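Local coordinates for protein RTX toxin RtxA (PDB 6IMP) that probably acts as a hydrolase of the alpha/beta hydrolase fold, forming one effector domain of the secreted RtxA toxin of Vibrio vulnificus, at residues G42-D45 / A46-K49; G245-K248 / E249-I252. All blocks are in the same frame, centred on the assembly; numbering follows the deposited sequence.

Contact 1. Residues G42-D45 / A46-K49; sequences GEKD and ARRK
Arg47 folds its side chain back along the chain onto Gly42 and Lys44, making the start of helix 44-48 a worked example of a side chain tying a helix to the turn that precedes it. Arg47 NH1 donates a hydrogen bond to Gly42 O at 2.7 Å, and that oxygen lies at the edge of the guanidinium, almost in its plane. A bend at chi3 (-51°) brings the group round so that one face rests on the backbone of Lys44, whose CA sits 3.5 Å above the guanidinium plane, over its centre. Lys44 CB lies alongside as well, 3.7 Å from Arg47 NH2. Edge bond and covered face together limit how the guanidinium can turn.

The backbone bonds begin at Glu43, which occupies the N-cap position. Glu43 O accepts from Arg47 N at 2.7 Å, Lys44 O from Arg48 N at 2.9 Å and Asp45 O from Lys49 N at 2.8 Å, a helical ladder of residues four apart. Gly42, with a positive phi (99°), is the glycine at which helix 31-41 has given way to this new turn.

Charge pairing links neighbours within 42-45: Lys44, bent at chi3 and chi4, curls over so that its NZ meets Asp45 OD1 at 2.8 Å, a salt bridge approached from above the carboxylate plane.

Both arginines are also held from outside. Arg47 NE donates to Gly137 O, and Arg48 NH1 to Ser141 O and Gly139 O, in the loop after strand 129-133; Lys49 O meets Ser111 OG just ahead of helix 112-124. The short helix, between helices 31-41 and 52-63, is thus joined to two loops that follow strands of the central sheet.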
# COMPACT_ATOMS: atom_id res chain seq x y z
N GLY A 42 -10.79 -6.96 -5.72
CA GLY A 42 -11.91 -6.11 -6.11
C GLY A 42 -12.20 -6.17 -7.59
O GLY A 42 -11.39 -6.66 -8.38
N GLU A 43 -13.34 -5.62 -7.97
CA GLU A 43 -13.78 -5.71 -9.35
C GLU A 43 -13.04 -4.66 -10.15
O GLU A 43 -12.74 -3.60 -9.64
CB GLU A 43 -15.29 -5.51 -9.44
CG GLU A 43 -16.06 -6.21 -8.33
CD GLU A 43 -17.55 -6.26 -8.58
OE1 GLU A 43 -18.32 -6.04 -7.62
OE2 GLU A 43 -17.96 -6.54 -9.73
N LYS A 44 -12.72 -4.97 -11.40
CA LYS A 44 -12.01 -4.04 -12.25
C LYS A 44 -12.62 -2.63 -12.21
O LYS A 44 -11.88 -1.65 -12.09
CB LYS A 44 -11.95 -4.56 -13.68
CG LYS A 44 -11.57 -3.49 -14.71
CD LYS A 44 -11.96 -3.89 -16.13
CE LYS A 44 -13.46 -3.87 -16.39
NZ LYS A 44 -13.99 -2.48 -16.47
N ASP A 45 -13.95 -2.53 -12.31
CA ASP A 45 -14.61 -1.22 -12.34
C ASP A 45 -14.31 -0.45 -11.04
O ASP A 45 -13.76 0.65 -11.07
CB ASP A 45 -16.13 -1.36 -12.55
CG ASP A 45 -16.51 -1.59 -14.03
OD1 ASP A 45 -15.80 -1.09 -14.93
OD2 ASP A 45 -17.55 -2.24 -14.28
N ALA A 46 -14.63 -1.08 -9.91
CA ALA A 46 -14.17 -0.65 -8.57
C ALA A 46 -12.69 -0.31 -8.45
O ALA A 46 -12.32 0.63 -7.76
CB ALA A 46 -14.51 -1.73 -7.56
N ARG A 47 -11.85 -1.16 -9.05
CA ARG A 47 -10.40 -1.02 -8.94
C ARG A 47 -9.90 0.22 -9.65
O ARG A 47 -8.93 0.84 -9.22
CB ARG A 47 -9.70 -2.25 -9.55
CG ARG A 47 -9.81 -3.51 -8.72
CD ARG A 47 -8.61 -4.41 -8.96
NE ARG A 47 -8.39 -4.64 -10.39
CZ ARG A 47 -8.97 -5.60 -11.10
NH1 ARG A 47 -9.87 -6.41 -10.55
NH2 ARG A 47 -8.67 -5.72 -12.38
N ARG A 48 -10.54 0.54 -10.77
CA ARG A 48 -10.07 1.59 -11.65
C ARG A 48 -10.79 2.92 -11.45
O ARG A 48 -10.25 3.98 -11.79
CB ARG A 48 -10.16 1.13 -13.11
CG ARG A 48 -9.21 -0.02 -13.45
CD ARG A 48 -8.92 -0.08 -14.94
NE ARG A 48 -7.91 -1.07 -15.33
CZ ARG A 48 -6.59 -0.92 -15.21
NH1 ARG A 48 -6.07 0.17 -14.63
NH2 ARG A 48 -5.77 -1.87 -15.64
N LYS A 49 -11.99 2.87 -10.86
CA LYS A 49 -12.85 4.05 -10.72
C LYS A 49 -12.18 5.19 -9.95
O LYS A 49 -11.53 4.97 -8.93
CB LYS A 49 -14.15 3.68 -10.02
CG LYS A 49 -15.10 4.84 -9.80
CD LYS A 49 -16.51 4.34 -9.47
CE LYS A 49 -17.55 5.44 -9.54
NZ LYS A 49 -17.72 5.98 -10.92

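Contact 2. Residues G245-K248 / E249-I252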
# COMPACT_ATOMS: atom_id res chain seq x y z
N GLY A 245 13.93 -11.07 7.47
CA GLY A 245 15.18 -10.69 6.85
C GLY A 245 15.26 -9.19 6.75
O GLY A 245 16.24 -8.64 6.23
N LEU A 246 14.22 -8.53 7.25
CA LEU A 246 14.32 -7.14 7.61
C LEU A 246 15.18 -7.06 8.86
O LEU A 246 14.97 -7.84 9.80
CB LEU A 246 12.95 -6.52 7.87
CG LEU A 246 13.00 -5.00 7.99
CD1 LEU A 246 13.35 -4.34 6.66
CD2 LEU A 246 11.67 -4.47 8.50
N PRO A 247 16.19 -6.16 8.86
CA PRO A 247 16.85 -5.75 10.10
C PRO A 247 15.83 -5.45 11.21
O PRO A 247 15.01 -4.53 11.07
CB PRO A 247 17.61 -4.47 9.69
CG PRO A 247 17.37 -4.28 8.22
CD PRO A 247 16.88 -5.59 7.70
N LYS A 248 15.90 -6.20 12.31
CA LYS A 248 14.85 -6.18 13.33
C LYS A 248 14.85 -4.91 14.20
O LYS A 248 13.95 -4.71 15.01
CB LYS A 248 14.94 -7.43 14.20
CG LYS A 248 14.77 -8.72 13.42
CD LYS A 248 14.36 -9.89 14.31
CE LYS A 248 14.96 -11.20 13.83
NZ LYS A 248 14.14 -12.38 14.23
N GLU A 249 15.84 -4.05 13.97
CA GLU A 249 15.89 -2.71 14.57
C GLU A 249 15.23 -1.65 13.68
O GLU A 249 15.44 -0.46 13.90
CB GLU A 249 17.34 -2.29 14.90
CG GLU A 249 18.44 -2.94 14.06
CD GLU A 249 18.79 -4.34 14.56
OE1 GLU A 249 19.27 -4.46 15.71
OE2 GLU A 249 18.58 -5.32 13.80
N THR A 250 14.45 -2.07 12.69
CA THR A 250 13.84 -1.10 11.78
C THR A 250 12.50 -0.61 12.33
O THR A 250 11.66 -1.43 12.74
CB THR A 250 13.63 -1.67 10.36
OG1 THR A 250 14.81 -2.38 9.94
CG2 THR A 250 13.38 -0.53 9.37
N PRO A 251 12.30 0.72 12.36
CA PRO A 251 11.06 1.30 12.86
C PRO A 251 9.81 0.82 12.12
O PRO A 251 9.63 1.10 10.93
CB PRO A 251 11.26 2.81 12.68
CG PRO A 251 12.51 2.98 11.89
CD PRO A 251 13.32 1.76 12.14
N ILE A 252 8.97 0.09 12.84
CA ILE A 252 7.66 -0.34 12.36
C ILE A 252 6.56 0.20 13.28
O ILE A 252 6.25 -0.40 14.31
CB ILE A 252 7.58 -1.89 12.33
CG1 ILE A 252 8.68 -2.44 11.42
CG2 ILE A 252 6.20 -2.38 11.89
CD1 ILE A 252 8.87 -3.94 11.52
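A type I beta turn from Pro247 to Thr250 carries the chain from helix 239-243 towards strand 252-256, a strand of the central sheet. The turn closes on one acceptor, Pro247 O. Thr250 N donates to Pro247 O at 3.0 Å, a weak bond because the N-H points well off the line to the oxygen (132°). The hydroxyl of the same residue appears to join in: with OG1 beside the backbone N (chi1 -44°), Thr250 points it at Pro247 O, apparently as a second donor. The modelled separation of OG1 from that oxygen is implausibly short, and at this resolution its exact value is doubtful.

Apolar atoms pack around this polar pair. The Leu246 side chain crosses that of Thr250 at about a right angle, its CD2 3.9 Å from Thr250 CB and its CG 3.7 Å from Thr250 OG1. CB of the Pro247 ring lies 3.5 Å from Thr250 OG1. Further along, Leu246 CD2 meets Ile252 CD1 at 4.2 Å, bridging the turn between the two buried residues. Beyond the loop, Leu246 leans on Ala188 of helix 180-192 and Ile252 on Leu201 and Leu203 of strand 200-204. Lys248 bonds through NZ to Ala275 O and makes a cation-pi contact with Tyr277.

Thr250 thus seems to serve the turn twice, through main chain and side chain, while its CB and hydroxyl lie against Leu246, and the hydroxyl against Pro247 as well. If the hydroxyl bond is real, it would add to the weak backbone bond on the same carbonyl and limit rotation of the Thr250 side chain.

In the fold
The two contacts lie on opposite sides of the chain's centre, their own centres 34 Å apart and their nearest atoms about 25 Å apart, so neither touches the other. What relates them is the sheet of the alpha/beta hydrolase fold. A GxSxG sequence at the turn between strand 172-177 and helix 180-192 probably forms the nucleophile elbow. Contact 1 meets the loops after strand 101-105, which adjoins 172-177, and after strand 129-133, one further out; it thus lies at the end where these parallel strands finish, as the elbow would. Contact 2 packs on helix 180-192 but lies at the other end, where strand 252-256 begins.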